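Local coordinates for oxidoreductase, short chain dehydrogenase/reductase family protein (Bifidobacterium adolescentis L2-32, PDB 6OW4) that acts as an NADH-dependent 20beta-hydroxysteroid dehydrogenase of the short-chain dehydrogenase/reductase family, interconverting a 20-keto group and a 20beta-hydroxyl on steroids, at the interface of chains A and B. Sequence-based numbering; all coordinates share one arbitrary frame. Chains: chain A/B, Oxidoreductase, short chain dehydrogenase/reductase family protein.

The interface of chains A and B. Residues chain A 59, 83, 86-87, 90; chain B 26-27.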
# COMPACT_ATOMS: atom_id res chain seq x y z
N ALA A 59 -25.23 -8.67 -16.52
CA ALA A 59 -26.60 -9.08 -16.12
C ALA A 59 -27.06 -8.24 -14.92
O ALA A 59 -28.25 -7.87 -14.88
CB ALA A 59 -26.63 -10.55 -15.80
N LEU A 83 -26.49 -15.06 -24.88
CA LEU A 83 -26.49 -14.33 -23.58
C LEU A 83 -27.26 -13.02 -23.72
O LEU A 83 -28.12 -12.74 -22.87
CB LEU A 83 -25.05 -14.08 -23.14
CG LEU A 83 -24.31 -15.28 -22.55
CD1 LEU A 83 -22.83 -14.98 -22.38
CD2 LEU A 83 -24.92 -15.68 -21.21
N ASP A 86 -30.98 -13.55 -23.96
CA ASP A 86 -31.46 -14.05 -22.64
C ASP A 86 -31.67 -12.86 -21.68
O ASP A 86 -32.74 -12.79 -21.06
CB ASP A 86 -30.47 -15.06 -22.06
CG ASP A 86 -31.03 -15.90 -20.93
OD1 ASP A 86 -32.18 -15.64 -20.52
OD2 ASP A 86 -30.33 -16.82 -20.48
N MET A 87 -30.68 -11.98 -21.58
CA MET A 87 -30.67 -10.85 -20.61
C MET A 87 -31.72 -9.81 -21.02
O MET A 87 -32.41 -9.29 -20.12
CB MET A 87 -29.28 -10.21 -20.54
CG MET A 87 -28.24 -11.12 -19.90
SD MET A 87 -26.60 -10.38 -19.81
CE MET A 87 -25.60 -11.83 -19.45
N ARG A 90 -35.17 -11.17 -19.97
CA ARG A 90 -35.29 -11.28 -18.49
C ARG A 90 -35.47 -9.90 -17.86
O ARG A 90 -36.31 -9.79 -16.94
CB ARG A 90 -34.06 -11.98 -17.91
CG ARG A 90 -34.02 -13.48 -18.17
CD ARG A 90 -32.76 -14.13 -17.64
NE ARG A 90 -32.81 -15.58 -17.74
CZ ARG A 90 -33.52 -16.38 -16.95
NH1 ARG A 90 -34.24 -15.89 -15.96
NH2 ARG A 90 -33.49 -17.69 -17.14
N TRP B 26 -28.38 -14.96 -11.99
CA TRP B 26 -29.32 -14.10 -12.76
C TRP B 26 -30.28 -14.95 -13.60
O TRP B 26 -31.34 -14.42 -14.00
CB TRP B 26 -28.55 -13.09 -13.62
CG TRP B 26 -27.58 -13.72 -14.58
CD1 TRP B 26 -26.27 -14.01 -14.35
CD2 TRP B 26 -27.86 -14.13 -15.93
NE1 TRP B 26 -25.71 -14.58 -15.46
CE2 TRP B 26 -26.65 -14.66 -16.45
CE3 TRP B 26 -28.99 -14.10 -16.75
CZ2 TRP B 26 -26.56 -15.16 -17.75
CZ3 TRP B 26 -28.89 -14.59 -18.04
CH2 TRP B 26 -27.70 -15.11 -18.53
N LYS B 27 -29.94 -16.22 -13.88
CA LYS B 27 -30.80 -17.17 -14.64
C LYS B 27 -31.85 -17.79 -13.72
O LYS B 27 -32.68 -18.56 -14.22
CB LYS B 27 -29.95 -18.25 -15.32
CG LYS B 27 -28.94 -17.71 -16.33
CD LYS B 27 -28.60 -18.67 -17.44
CE LYS B 27 -27.82 -19.87 -16.96
NZ LYS B 27 -27.37 -20.71 -18.10
O HOH W 1 -34.37 -13.51 -14.49
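A short 3-10 helix, 25-27, in the N-terminal segment of chain B lays B:Trp26 and B:Lys27 against two helices of chain A, 52-63 and 77-91, both belonging to the Rossmann fold of this short-chain dehydrogenase. With CG between the backbone N and the carbonyl carbon (chi1 57°), the indole of B:Trp26 stands out from the short helix toward chain A. A:Ala59, from helix 52-63, places its methyl CB over one face of the pyrrole ring, 3.7 Å from the ring centroid, in a CH-pi contact. On the same face A:Met87 reaches the six-membered ring with its terminal methyl, CE lying 3.9 Å from CZ2 of B:Trp26. The aliphatic part of B:Lys27 lies over the opposite face, its CG toward the rim, sandwiching the indole between its own neighbour and chain A. Along the far rim of the benzo ring, CD2 of A:Leu83 meets CZ2 of B:Trp26 at 3.9 Å, and the carboxylate of A:Asp86 brings OD2 to 3.6 Å from CZ3 of B:Trp26, its plane turned 63° from the indole. A:Arg90 runs at about a right angle to the indole and brings CD to its edge, 3.9 Å from CE3 of B:Trp26, while its guanidinium turns a face to CA of B:Lys27. One turn back on helix 77-91, A:Asp86 holds this guanidinium through a salt bridge and hydrogen bond from NE of A:Arg90 to OD1 of A:Asp86, 2.8 Å; the bond is bent (132° at H), tilted from the guanidinium plane and meets OD1 from above the carboxylate plane. NH1 of A:Arg90 donates to a water at 2.8 Å that lies near the carbonyl O of B:Trp26, linking the chains. NH2 of A:Arg90 also nears the carbonyl O of B:Lys27, but its N-H points away and makes no hydrogen bond. By two-fold symmetry the contact recurs with the chains exchanged; whether this pairing exists in solution the structure alone does not show.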